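Local structure of DMATS type aromatic prenyltransferase (Micromonospora olivasterospora, 6ZRY) at residues A314-P319 with V324-H329; E165-L170 with A208-Y213; W222-A227 with Y274-P279; A33-P38 with T59-S64. The protein probably transfers a dimethylallyl group to the indole ring of tryptophan, as a bacterial aromatic prenyltransferase with the ABBA-barrel fold. One frame throughout, in Å; residues are numbered along the deposited sequence. Where two conformers were deposited one is given.

All four contacts illustrate one principle of the ABBA barrel: each joins a strand of the closed antiparallel sheet to a helix, or the end of one, lying outside it. None is a surface contact, although contacts 1 and 2 include partly exposed residues. Contact 4 is apolar where the segments meet; contact 2 is nearly so, with one carbonyl oxygen against a methyl. Contact 3 adds a bridging water, and contact 1 runs an arginine alongside a leucine. H329 of contact 1 and E62 of contact 4 also reach bound tryptophan, with A328 packing on E62, and Y277 of contact 3 touches it too. Contacts 1 and 3 lie on neighbouring strands, and contacts 2 and 3 touch where Y213 meets Y277.

Contact 1: A314-P319 with V324-H329; sequences AVTPRP and VGLIAH. With TRP (tryptophan), chain C.
T316, the first residue beyond the helix end, and L326, just ahead of the strand, mark the closest backbone approach, their CA atoms 8.6 Å apart. L326 carries the contact: with CG anti to its backbone N (chi1 169°), its CD1 meets V315 CG1 at 3.7 Å and its CD2 meets T316 CG2 at 3.7 Å. R318 passes alongside, NH2 lying 3.5 Å from L326 CB, while the charge of the guanidinium is met by D287 and E348. An ST turn, R318 N to T316 OG1 at 3.2 Å, shapes the chain leaving the helix. At the far end of 324-329, H329 places one ring face against the bound tryptophan, NE2 3.2 Å from its CE2, with the ligand's OXT at the ring edge. Replacing H329 by an alanine would probably leave the indole without this flat support and let it shift. V315 also touches L17 of helix 6-21 and L345 of strand 341-346, while I327 packs on helix 287-300.

Contact 2: E165-L170 with A208-Y213; sequences EALHRL and ARVKLY
V210 receives two leucines of helix 159-170 on a single methyl group: L167 CD2 lies 3.6 Å from V210 CG2, and L170 CD1 reaches the same CG2 at 3.7 Å. The two arrive differently. L167 slants across the valine, and its CD2 also comes within 3.9 Å of V210 CB, whereas L170 meets it at about a right angle. Three residues apart, about one helical turn, both leucines hold CG anti to the carbonyl carbon (chi1 -69° in L167, -71° in L170), and from there each extends a methyl to the valine. At the start of 208-213, A208 comes close to L170: its CB is 3.2 Å from L170 O and 4.3 Å from L170 CB, a close approach of methyl to carbonyl.

In the next shell, F198 of strand 193-201 touches both L167 and V210, V200 adds to the valine's surroundings, and V116 packs against L170. The strand itself is tied to F264 through the backbone of V210, and A208 N bonds to E266. R169 of the same helix forms a salt bridge with D118.

This is an outer helix packed on a strand of the ABBA barrel. With aliphatic carbons and one carbonyl oxygen meeting, cohesion between helix and strand here rests on shape and the burial of apolar surface, and the polar ties nearby are made with neighbouring elements.

Contact 3: W222-A227 with Y274-P279; sequences WDVTRA and YSIYVP
V224 of helix 221-228 touches Y274 and I276 with one methyl. From CB the side chain divides: CG1 stands anti to the backbone N (chi1 174°) and is the branch that does the touching, while CG2 takes the place beside that N. At the tip, CG1 lies 3.7 Å from I276 CD1 and 3.8 Å from Y274 OH, and the valine meets each of these two side chains at about a right angle. Elsewhere the valine packs on L258, H216 and A219. The tyrosine hydroxyl has a second link to the same residue. A water in the plane of the ring lies 2.5 Å from Y274 OH, a short distance to be read with caution, and donates to V224 O over 3.2 Å. Y262 meets the Y274 ring edge-to-face, and I239 touches it from helix 236-247. The chemistry joining this outer helix to strand 273-278 of the ABBA barrel is thus mixed: methyl groups close the gap, and a single water links Y274 OH to V224 O.

Contact 4: A33-P38 with T59-S64; sequences AGLLGP and TPVEFS. With TRP (tryptophan), chain C.
L35 and L36, consecutive residues near the end of helix 26-36, converge on V61 from different directions. L36 meets the valine at about a right angle and L35 on a slant, yet each brings its CD2 to 4.1 Å from V61 CG2. L36 CD2 also rests 4.2 Å from P60 CG, so that one methyl touches both P60 and V61. The other valine branch, CG1, sits 4.1 Å above one face of the F63 ring, toward its rim. V61 was deposited in two conformers, so all distances to its side chain belong to one copy and are to that extent doubtful. L10 of helix 6-21 and I77 of strand 71-79 add to the apolar cluster.

E62 turns the opposite way from V61. Its chain runs straight out, with CG anti to the backbone N (chi1 180°) and CD continuing the extension (chi2 178°), which carries the carboxylate to the ligand. There OE2 accepts the indole N-H of the bound tryptophan, 2.7 Å from NE1 at a N-H...O angle of 151°. With E62 replaced by an alanine, that N-H is likely to lose its acceptor and the indole to be freer to turn. R281 and G53 bind the same ligand.

Outward residues packing on a helix while the next one reaches the substrate in the lumen is the arrangement of the ABBA barrel of aromatic prenyltransferases.

Contact 1: A314-P319 with V324-H329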
loop_
_atom_site.group_PDB
_atom_site.type_symbol
_atom_site.label_atom_id
_atom_site.label_comp_id
_atom_site.label_asym_id
_atom_site.label_seq_id
_atom_site.Cartn_x
_atom_site.Cartn_y
_atom_site.Cartn_z
ATOM N N ALA A 314 16.387 11.491 -0.343
ATOM C CA ALA A 314 16.596 10.592 -1.513
ATOM C C ALA A 314 15.478 10.815 -2.526
ATOM O O ALA A 314 15.771 10.781 -3.750
ATOM C CB ALA A 314 16.667 9.148 -1.081
ATOM N N VAL A 315 14.243 10.987 -2.062
ATOM C CA VAL A 315 13.067 11.115 -2.962
ATOM C C VAL A 315 13.035 12.519 -3.569
ATOM O O VAL A 315 12.798 12.632 -4.766
ATOM C CB VAL A 315 11.760 10.723 -2.264
ATOM C CG1 VAL A 315 10.545 11.060 -3.118
ATOM C CG2 VAL A 315 11.801 9.260 -1.925
ATOM N N THR A 316 13.282 13.566 -2.804
ATOM C CA THR A 316 13.238 14.919 -3.359
ATOM C C THR A 316 14.087 15.851 -2.514
ATOM O O THR A 316 14.061 15.781 -1.268
ATOM C CB THR A 316 11.801 15.426 -3.459
ATOM O OG1 THR A 316 11.841 16.741 -4.014
ATOM C CG2 THR A 316 11.076 15.461 -2.125
ATOM N N PRO A 317 14.807 16.788 -3.159
ATOM C CA PRO A 317 15.545 17.813 -2.428
ATOM C C PRO A 317 14.719 19.067 -2.139
ATOM O O PRO A 317 15.252 20.008 -1.585
ATOM C CB PRO A 317 16.660 18.115 -3.451
ATOM C CG PRO A 317 15.967 18.062 -4.749
ATOM C CD PRO A 317 14.983 16.908 -4.615
ATOM N N ARG A 318 13.442 19.091 -2.514
ATOM C CA ARG A 318 12.616 20.315 -2.384
ATOM C C ARG A 318 12.453 20.659 -0.905
ATOM O O ARG A 318 12.557 19.783 -0.046
ATOM C CB ARG A 318 11.244 20.150 -3.010
ATOM C CG ARG A 318 10.285 19.252 -2.251
ATOM C CD ARG A 318 8.907 19.630 -2.738
ATOM N NE ARG A 318 7.847 18.706 -2.392
ATOM C CZ ARG A 318 7.163 18.749 -1.249
ATOM N NH1 ARG A 318 7.503 19.609 -0.296
ATOM N NH2 ARG A 318 6.148 17.908 -1.062
ATOM N N PRO A 319 12.248 21.946 -0.568
ATOM C CA PRO A 319 11.935 22.326 0.806
ATOM C C PRO A 319 10.641 21.623 1.221
ATOM O O PRO A 319 9.736 21.611 0.427
ATOM C CB PRO A 319 11.732 23.843 0.730
ATOM C CG PRO A 319 12.581 24.255 -0.466
ATOM C CD PRO A 319 12.363 23.118 -1.461
ATOM N N VAL A 324 2.809 19.585 0.133
ATOM C CA VAL A 324 2.176 18.588 0.991
ATOM C C VAL A 324 2.024 17.333 0.135
ATOM O O VAL A 324 2.086 17.468 -1.120
ATOM C CB VAL A 324 0.840 19.129 1.535
ATOM C CG1 VAL A 324 -0.270 19.124 0.501
ATOM C CG2 VAL A 324 0.405 18.387 2.776
ATOM N N GLY A 325 1.932 16.164 0.766
ATOM C CA GLY A 325 1.663 14.895 0.061
ATOM C C GLY A 325 2.926 14.120 -0.317
ATOM O O GLY A 325 2.774 13.019 -0.852
ATOM N N LEU A 326 4.134 14.655 -0.094
ATOM C CA LEU A 326 5.354 13.823 -0.212
ATOM C C LEU A 326 5.202 12.665 0.763
ATOM O O LEU A 326 5.315 11.507 0.343
ATOM C CB LEU A 326 6.631 14.615 0.097
ATOM C CG LEU A 326 7.872 13.743 0.253
ATOM C CD1 LEU A 326 8.227 13.047 -1.041
ATOM C CD2 LEU A 326 9.036 14.544 0.773
ATOM N N ILE A 327 4.924 12.975 2.027
ATOM C CA ILE A 327 4.599 11.938 3.033
ATOM C C ILE A 327 3.098 11.658 2.895
ATOM O O ILE A 327 2.296 12.415 3.413
ATOM C CB ILE A 327 5.026 12.361 4.448
ATOM C CG1 ILE A 327 6.498 12.775 4.474
ATOM C CG2 ILE A 327 4.731 11.237 5.435
ATOM C CD1 ILE A 327 6.975 13.292 5.805
ATOM N N ALA A 328 2.756 10.628 2.134
ATOM C CA ALA A 328 1.379 10.371 1.700
ATOM C C ALA A 328 0.578 9.703 2.832
ATOM O O ALA A 328 -0.621 10.011 3.009
ATOM C CB ALA A 328 1.407 9.489 0.471
ATOM N N HIS A 329 1.217 8.788 3.508
ATOM C CA HIS A 329 0.653 7.964 4.595
ATOM C C HIS A 329 1.729 7.688 5.641
ATOM O O HIS A 329 2.939 7.717 5.315
ATOM C CB HIS A 329 0.123 6.624 4.098
ATOM C CG HIS A 329 -0.803 6.683 2.946
ATOM N ND1 HIS A 329 -2.157 6.653 3.110
ATOM C CD2 HIS A 329 -0.580 6.715 1.614
ATOM C CE1 HIS A 329 -2.746 6.670 1.907
ATOM N NE2 HIS A 329 -1.800 6.723 0.979
HETATM N N TRP C . -3.243 6.632 -3.363
HETATM C CA TRP C . -4.346 5.710 -2.919
HETATM C C TRP C . -4.958 6.235 -1.619
HETATM O O TRP C . -6.033 5.756 -1.212
HETATM C CB TRP C . -3.841 4.262 -2.768
HETATM C CG TRP C . -2.784 4.067 -1.727
HETATM C CD1 TRP C . -1.437 4.269 -1.867
HETATM C CD2 TRP C . -2.981 3.613 -0.375
HETATM N NE1 TRP C . -0.791 3.979 -0.693
HETATM C CE2 TRP C . -1.706 3.563 0.237
HETATM C CE3 TRP C . -4.103 3.229 0.375
HETATM C CZ2 TRP C . -1.529 3.168 1.564
HETATM C CZ3 TRP C . -3.925 2.837 1.685
HETATM C CH2 TRP C . -2.656 2.801 2.266
HETATM O OXT TRP C . -4.395 7.144 -0.970
#

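Contact 2: E165-L170 with A208-Y213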
loop_
_atom_site.group_PDB
_atom_site.type_symbol
_atom_site.label_atom_id
_atom_site.label_comp_id
_atom_site.label_asym_id
_atom_site.label_seq_id
_atom_site.Cartn_x
_atom_site.Cartn_y
_atom_site.Cartn_z
ATOM N N GLU A 165 -15.732 -15.932 -0.633
ATOM C CA GLU A 165 -15.517 -17.138 -1.469
ATOM C C GLU A 165 -14.016 -17.332 -1.717
ATOM O O GLU A 165 -13.566 -18.480 -1.669
ATOM C CB GLU A 165 -16.322 -17.072 -2.764
ATOM C CG GLU A 165 -16.454 -18.423 -3.439
ATOM C CD GLU A 165 -16.630 -19.612 -2.500
ATOM O OE1 GLU A 165 -15.742 -20.472 -2.514
ATOM O OE2 GLU A 165 -17.667 -19.675 -1.743
ATOM N N ALA A 166 -13.260 -16.252 -1.959
ATOM C CA ALA A 166 -11.793 -16.346 -2.148
ATOM C C ALA A 166 -11.126 -16.877 -0.872
ATOM O O ALA A 166 -10.257 -17.764 -0.987
ATOM C CB ALA A 166 -11.235 -15.024 -2.569
ATOM N N LEU A 167 -11.492 -16.368 0.314
ATOM C CA LEU A 167 -10.867 -16.834 1.572
ATOM C C LEU A 167 -11.260 -18.292 1.835
ATOM O O LEU A 167 -10.376 -19.060 2.184
ATOM C CB LEU A 167 -11.268 -15.927 2.723
ATOM C CG LEU A 167 -10.693 -14.527 2.664
ATOM C CD1 LEU A 167 -11.180 -13.724 3.853
ATOM C CD2 LEU A 167 -9.181 -14.569 2.629
ATOM N N HIS A 168 -12.517 -18.676 1.607
ATOM C CA HIS A 168 -12.962 -20.095 1.760
ATOM C C HIS A 168 -12.098 -21.013 0.887
ATOM O O HIS A 168 -11.592 -22.038 1.389
ATOM C CB HIS A 168 -14.452 -20.242 1.426
ATOM C CG HIS A 168 -14.907 -21.656 1.490
ATOM N ND1 HIS A 168 -14.679 -22.442 2.590
ATOM C CD2 HIS A 168 -15.512 -22.431 0.592
ATOM C CE1 HIS A 168 -15.132 -23.645 2.356
ATOM N NE2 HIS A 168 -15.644 -23.665 1.149
ATOM N N ARG A 169 -11.887 -20.653 -0.368
ATOM C CA ARG A 169 -11.065 -21.472 -1.287
ATOM C C ARG A 169 -9.667 -21.645 -0.716
ATOM O O ARG A 169 -9.076 -22.676 -0.943
ATOM C CB ARG A 169 -10.943 -20.853 -2.664
ATOM C CG ARG A 169 -12.208 -20.967 -3.483
ATOM C CD ARG A 169 -11.887 -21.446 -4.864
ATOM N NE ARG A 169 -13.034 -21.256 -5.724
ATOM C CZ ARG A 169 -13.014 -20.641 -6.887
ATOM N NH1 ARG A 169 -11.881 -20.162 -7.387
ATOM N NH2 ARG A 169 -14.141 -20.530 -7.569
ATOM N N LEU A 170 -9.138 -20.640 -0.040
ATOM C CA LEU A 170 -7.733 -20.685 0.422
ATOM C C LEU A 170 -7.620 -21.448 1.738
ATOM O O LEU A 170 -6.492 -21.672 2.163
ATOM C CB LEU A 170 -7.222 -19.256 0.536
ATOM C CG LEU A 170 -7.011 -18.558 -0.804
ATOM C CD1 LEU A 170 -6.672 -17.088 -0.585
ATOM C CD2 LEU A 170 -5.908 -19.247 -1.603
ATOM N N ALA A 208 -1.565 -20.656 3.789
ATOM C CA ALA A 208 -2.364 -19.591 3.168
ATOM C C ALA A 208 -2.314 -18.368 4.093
ATOM O O ALA A 208 -2.406 -18.533 5.350
ATOM C CB ALA A 208 -3.776 -20.078 2.925
ATOM N N ARG A 209 -2.182 -17.199 3.509
ATOM C CA ARG A 209 -2.114 -15.919 4.251
ATOM C C ARG A 209 -2.643 -14.818 3.336
ATOM O O ARG A 209 -2.276 -14.812 2.141
ATOM C CB ARG A 209 -0.675 -15.706 4.697
ATOM C CG ARG A 209 -0.374 -14.329 5.262
ATOM C CD ARG A 209 1.091 -14.283 5.673
ATOM N NE ARG A 209 1.172 -14.641 7.077
ATOM C CZ ARG A 209 1.595 -13.837 8.047
ATOM N NH1 ARG A 209 1.604 -14.268 9.298
ATOM N NH2 ARG A 209 2.029 -12.617 7.764
ATOM N N VAL A 210 -3.539 -13.996 3.842
ATOM C CA VAL A 210 -4.148 -12.863 3.095
ATOM C C VAL A 210 -4.111 -11.626 3.987
ATOM O O VAL A 210 -4.369 -11.739 5.213
ATOM C CB VAL A 210 -5.581 -13.178 2.668
ATOM C CG1 VAL A 210 -6.277 -11.965 2.056
ATOM C CG2 VAL A 210 -5.648 -14.387 1.739
ATOM N N LYS A 211 -3.812 -10.484 3.398
ATOM C CA LYS A 211 -3.947 -9.200 4.076
ATOM C C LYS A 211 -5.130 -8.476 3.442
ATOM O O LYS A 211 -5.077 -8.225 2.235
ATOM C CB LYS A 211 -2.616 -8.482 3.962
ATOM C CG LYS A 211 -2.338 -7.458 5.007
ATOM C CD LYS A 211 -0.832 -7.191 5.104
ATOM C CE LYS A 211 -0.488 -5.763 5.425
ATOM N NZ LYS A 211 0.986 -5.584 5.555
ATOM N N LEU A 212 -6.197 -8.254 4.218
ATOM C CA LEU A 212 -7.392 -7.533 3.753
ATOM C C LEU A 212 -7.352 -6.112 4.285
ATOM O O LEU A 212 -7.211 -5.942 5.499
ATOM C CB LEU A 212 -8.642 -8.268 4.228
ATOM C CG LEU A 212 -9.969 -7.706 3.721
ATOM C CD1 LEU A 212 -10.128 -7.897 2.225
ATOM C CD2 LEU A 212 -11.132 -8.336 4.457
ATOM N N TYR A 213 -7.562 -5.144 3.418
ATOM C CA TYR A 213 -7.578 -3.717 3.796
ATOM C C TYR A 213 -8.999 -3.190 3.724
ATOM O O TYR A 213 -9.651 -3.416 2.668
ATOM C CB TYR A 213 -6.707 -2.904 2.858
ATOM C CG TYR A 213 -5.220 -3.130 2.911
ATOM C CD1 TYR A 213 -4.646 -4.341 2.549
ATOM C CD2 TYR A 213 -4.357 -2.070 3.183
ATOM C CE1 TYR A 213 -3.276 -4.529 2.538
ATOM C CE2 TYR A 213 -2.978 -2.243 3.167
ATOM C CZ TYR A 213 -2.439 -3.478 2.838
ATOM O OH TYR A 213 -1.090 -3.681 2.783
#

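Contact 3: W222-A227 with Y274-P279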
loop_
_atom_site.group_PDB
_atom_site.type_symbol
_atom_site.label_atom_id
_atom_site.label_comp_id
_atom_site.label_asym_id
_atom_site.label_seq_id
_atom_site.Cartn_x
_atom_site.Cartn_y
_atom_site.Cartn_z
ATOM N N TRP A 222 -12.604 6.016 17.565
ATOM C CA TRP A 222 -13.362 5.073 18.436
ATOM C C TRP A 222 -13.835 3.865 17.620
ATOM O O TRP A 222 -13.660 2.712 18.068
ATOM C CB TRP A 222 -14.535 5.806 19.050
ATOM C CG TRP A 222 -15.458 4.974 19.881
ATOM C CD1 TRP A 222 -16.654 4.455 19.481
ATOM C CD2 TRP A 222 -15.320 4.629 21.277
ATOM N NE1 TRP A 222 -17.269 3.813 20.518
ATOM C CE2 TRP A 222 -16.469 3.883 21.628
ATOM C CE3 TRP A 222 -14.335 4.826 22.253
ATOM C CZ2 TRP A 222 -16.662 3.360 22.911
ATOM C CZ3 TRP A 222 -14.537 4.326 23.531
ATOM C CH2 TRP A 222 -15.686 3.600 23.854
ATOM N N ASP A 223 -14.411 4.118 16.469
ATOM C CA ASP A 223 -15.001 3.059 15.610
ATOM C C ASP A 223 -13.899 2.260 14.900
ATOM O O ASP A 223 -14.038 1.075 14.788
ATOM C CB ASP A 223 -15.996 3.645 14.616
ATOM C CG ASP A 223 -17.254 4.195 15.261
ATOM O OD1 ASP A 223 -17.816 3.506 16.153
ATOM O OD2 ASP A 223 -17.700 5.316 14.846
ATOM N N VAL A 224 -12.837 2.919 14.417
ATOM C CA VAL A 224 -11.743 2.226 13.734
ATOM C C VAL A 224 -11.012 1.311 14.738
ATOM O O VAL A 224 -10.627 0.203 14.353
ATOM C CB VAL A 224 -10.805 3.234 13.054
ATOM C CG1 VAL A 224 -9.597 2.563 12.473
ATOM C CG2 VAL A 224 -11.543 4.031 11.993
ATOM N N THR A 225 -10.815 1.739 15.974
ATOM C CA THR A 225 -10.139 0.897 17.013
ATOM C C THR A 225 -11.084 -0.205 17.465
ATOM O O THR A 225 -10.591 -1.243 17.868
ATOM C CB THR A 225 -9.580 1.727 18.176
ATOM O OG1 THR A 225 -10.588 2.560 18.737
ATOM C CG2 THR A 225 -8.406 2.572 17.736
ATOM N N ARG A 226 -12.391 0.002 17.407
ATOM C CA ARG A 226 -13.357 -1.096 17.714
ATOM C C ARG A 226 -13.230 -2.176 16.613
ATOM O O ARG A 226 -13.184 -3.360 16.951
ATOM C CB ARG A 226 -14.794 -0.580 17.828
ATOM C CG ARG A 226 -15.806 -1.696 18.047
ATOM C CD ARG A 226 -15.487 -2.698 19.144
ATOM N NE ARG A 226 -16.491 -3.738 19.126
ATOM C CZ ARG A 226 -16.534 -4.722 18.254
ATOM N NH1 ARG A 226 -15.571 -4.855 17.350
ATOM N NH2 ARG A 226 -17.554 -5.581 18.267
ATOM N N ALA A 227 -13.111 -1.778 15.358
ATOM C CA ALA A 227 -12.852 -2.719 14.249
ATOM C C ALA A 227 -11.525 -3.437 14.523
ATOM O O ALA A 227 -11.472 -4.674 14.457
ATOM C CB ALA A 227 -12.867 -2.004 12.941
ATOM N N TYR A 274 -2.475 -6.549 12.558
ATOM C CA TYR A 274 -3.269 -5.349 12.253
ATOM C C TYR A 274 -2.319 -4.213 11.909
ATOM O O TYR A 274 -1.333 -4.047 12.630
ATOM C CB TYR A 274 -4.126 -4.941 13.441
ATOM C CG TYR A 274 -4.922 -3.702 13.178
ATOM C CD1 TYR A 274 -6.068 -3.747 12.418
ATOM C CD2 TYR A 274 -4.511 -2.470 13.679
ATOM C CE1 TYR A 274 -6.796 -2.610 12.145
ATOM C CE2 TYR A 274 -5.242 -1.325 13.434
ATOM C CZ TYR A 274 -6.373 -1.393 12.658
ATOM O OH TYR A 274 -7.096 -0.275 12.401
ATOM N N SER A 275 -2.635 -3.434 10.885
ATOM C CA SER A 275 -1.995 -2.123 10.616
ATOM C C SER A 275 -3.061 -1.058 10.469
ATOM O O SER A 275 -4.101 -1.351 9.918
ATOM C CB SER A 275 -1.120 -2.152 9.410
ATOM O OG SER A 275 -0.065 -3.067 9.612
ATOM N N ILE A 276 -2.780 0.122 10.971
ATOM C CA ILE A 276 -3.571 1.356 10.771
ATOM C C ILE A 276 -2.748 2.269 9.854
ATOM O O ILE A 276 -1.516 2.405 10.080
ATOM C CB ILE A 276 -3.951 2.009 12.125
ATOM C CG1 ILE A 276 -4.763 3.289 11.945
ATOM C CG2 ILE A 276 -2.749 2.272 13.019
ATOM C CD1 ILE A 276 -6.124 3.094 11.391
ATOM N N TYR A 277 -3.385 2.815 8.838
ATOM C CA TYR A 277 -2.764 3.690 7.828
ATOM C C TYR A 277 -3.432 5.034 7.909
ATOM O O TYR A 277 -4.616 5.157 7.600
ATOM C CB TYR A 277 -2.865 3.099 6.416
ATOM C CG TYR A 277 -2.393 1.674 6.284
ATOM C CD1 TYR A 277 -3.203 0.625 6.699
ATOM C CD2 TYR A 277 -1.171 1.357 5.730
ATOM C CE1 TYR A 277 -2.788 -0.686 6.624
ATOM C CE2 TYR A 277 -0.744 0.046 5.615
ATOM C CZ TYR A 277 -1.559 -0.983 6.064
ATOM O OH TYR A 277 -1.169 -2.292 5.962
ATOM N N VAL A 278 -2.697 6.033 8.384
ATOM C CA VAL A 278 -3.188 7.414 8.433
ATOM C C VAL A 278 -2.716 8.132 7.174
ATOM O O VAL A 278 -1.495 8.273 6.959
ATOM C CB VAL A 278 -2.705 8.142 9.697
ATOM C CG1 VAL A 278 -3.192 9.573 9.734
ATOM C CG2 VAL A 278 -3.119 7.393 10.962
ATOM N N PRO A 279 -3.648 8.708 6.382
ATOM C CA PRO A 279 -3.287 9.521 5.211
ATOM C C PRO A 279 -2.938 10.936 5.684
ATOM O O PRO A 279 -3.701 11.904 5.463
ATOM C CB PRO A 279 -4.545 9.446 4.371
ATOM C CG PRO A 279 -5.653 9.438 5.412
ATOM C CD PRO A 279 -5.110 8.602 6.541
HETATM O O HOH W 1 -9.414 -0.808 11.595
#

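Contact 4: A33-P38 with T59-S64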
loop_
_atom_site.group_PDB
_atom_site.type_symbol
_atom_site.label_atom_id
_atom_site.label_comp_id
_atom_site.label_asym_id
_atom_site.label_seq_id
_atom_site.Cartn_x
_atom_site.Cartn_y
_atom_site.Cartn_z
ATOM N N ALA A 33 11.713 -0.745 -13.706
ATOM C CA ALA A 33 11.608 -0.577 -15.170
ATOM C C ALA A 33 10.539 -1.513 -15.730
ATOM O O ALA A 33 9.745 -1.061 -16.547
ATOM C CB ALA A 33 12.962 -0.798 -15.838
ATOM N N GLY A 34 10.512 -2.775 -15.298
ATOM C CA GLY A 34 9.481 -3.759 -15.715
ATOM C C GLY A 34 8.097 -3.302 -15.306
ATOM O O GLY A 34 7.177 -3.345 -16.124
ATOM N N LEU A 35 7.946 -2.874 -14.056
ATOM C CA LEU A 35 6.636 -2.481 -13.502
ATOM C C LEU A 35 6.122 -1.267 -14.283
ATOM O O LEU A 35 4.917 -1.212 -14.606
ATOM C CB LEU A 35 6.806 -2.161 -12.003
ATOM C CG LEU A 35 5.539 -1.732 -11.301
ATOM C CD1 LEU A 35 4.430 -2.748 -11.509
ATOM C CD2 LEU A 35 5.794 -1.507 -9.829
ATOM N N LEU A 36 6.991 -0.318 -14.607
ATOM C CA LEU A 36 6.560 0.915 -15.311
ATOM C C LEU A 36 6.050 0.588 -16.730
ATOM O O LEU A 36 5.135 1.311 -17.231
ATOM C CB LEU A 36 7.720 1.896 -15.313
ATOM C CG LEU A 36 7.959 2.607 -13.980
ATOM C CD1 LEU A 36 9.240 3.413 -14.019
ATOM C CD2 LEU A 36 6.783 3.509 -13.654
ATOM N N GLY A 37 6.602 -0.430 -17.380
ATOM C CA GLY A 37 6.254 -0.764 -18.775
ATOM C C GLY A 37 6.299 0.488 -19.645
ATOM O O GLY A 37 7.308 1.210 -19.634
ATOM N N PRO A 38 5.201 0.838 -20.370
ATOM C CA PRO A 38 5.239 1.923 -21.355
ATOM C C PRO A 38 5.326 3.337 -20.751
ATOM O O PRO A 38 5.593 4.262 -21.453
ATOM C CB PRO A 38 3.918 1.730 -22.106
ATOM C CG PRO A 38 2.996 1.152 -21.068
ATOM C CD PRO A 38 3.863 0.254 -20.231
ATOM N N THR A 59 1.073 9.395 -10.751
ATOM C CA THR A 59 2.288 8.580 -10.897
ATOM C C THR A 59 1.877 7.146 -10.569
ATOM O O THR A 59 1.280 6.927 -9.528
ATOM C CB THR A 59 3.430 9.055 -10.005
ATOM O OG1 THR A 59 3.690 10.451 -10.197
ATOM C CG2 THR A 59 4.685 8.277 -10.298
ATOM N N PRO A 60 2.126 6.132 -11.430
ATOM C CA PRO A 60 1.668 4.772 -11.129
ATOM C C PRO A 60 2.552 3.960 -10.174
ATOM O O PRO A 60 2.475 2.779 -10.180
ATOM C CB PRO A 60 1.633 4.130 -12.534
ATOM C CG PRO A 60 2.782 4.812 -13.262
ATOM C CD PRO A 60 2.772 6.240 -12.756
ATOM N N VAL A 61 3.328 4.650 -9.325
ATOM C CA VAL A 61 4.276 4.051 -8.350
ATOM C C VAL A 61 4.261 4.919 -7.075
ATOM O O VAL A 61 4.154 6.177 -7.204
ATOM C CB VAL A 61 5.695 3.913 -8.957
ATOM C CG1 VAL A 61 6.791 3.971 -7.895
ATOM C CG2 VAL A 61 5.830 2.639 -9.800
ATOM N N GLU A 62 4.345 4.273 -5.911
ATOM C CA GLU A 62 4.524 4.939 -4.588
ATOM C C GLU A 62 5.597 4.162 -3.833
ATOM O O GLU A 62 5.560 2.926 -3.854
ATOM C CB GLU A 62 3.226 4.959 -3.799
ATOM C CG GLU A 62 3.368 5.625 -2.450
ATOM C CD GLU A 62 2.076 5.695 -1.657
ATOM O OE1 GLU A 62 1.364 6.715 -1.749
ATOM O OE2 GLU A 62 1.789 4.706 -0.979
ATOM N N PHE A 63 6.540 4.854 -3.221
ATOM C CA PHE A 63 7.620 4.260 -2.427
ATOM C C PHE A 63 7.170 4.181 -0.979
ATOM O O PHE A 63 6.302 4.941 -0.595
ATOM C CB PHE A 63 8.881 5.111 -2.524
ATOM C CG PHE A 63 9.415 5.280 -3.923
ATOM C CD1 PHE A 63 10.004 4.212 -4.585
ATOM C CD2 PHE A 63 9.298 6.493 -4.584
ATOM C CE1 PHE A 63 10.506 4.358 -5.879
ATOM C CE2 PHE A 63 9.795 6.642 -5.871
ATOM C CZ PHE A 63 10.395 5.574 -6.520
ATOM N N SER A 64 7.770 3.297 -0.204
ATOM C CA SER A 64 7.642 3.318 1.267
ATOM C C SER A 64 8.871 2.730 1.902
ATOM O O SER A 64 9.580 1.913 1.238
ATOM C CB SER A 64 6.372 2.604 1.731
ATOM O OG SER A 64 6.352 1.246 1.331
HETATM N N TRP C . -3.243 6.632 -3.363
HETATM C CA TRP C . -4.346 5.710 -2.919
HETATM C C TRP C . -4.958 6.235 -1.619
HETATM O O TRP C . -6.033 5.756 -1.212
HETATM C CB TRP C . -3.841 4.262 -2.768
HETATM C CG TRP C . -2.784 4.067 -1.727
HETATM C CD1 TRP C . -1.437 4.269 -1.867
HETATM C CD2 TRP C . -2.981 3.613 -0.375
HETATM N NE1 TRP C . -0.791 3.979 -0.693
HETATM C CE2 TRP C . -1.706 3.563 0.237
HETATM C CE3 TRP C . -4.103 3.229 0.375
HETATM C CZ2 TRP C . -1.529 3.168 1.564
HETATM C CZ3 TRP C . -3.925 2.837 1.685
HETATM C CH2 TRP C . -2.656 2.801 2.266
HETATM O OXT TRP C . -4.395 7.144 -0.970
#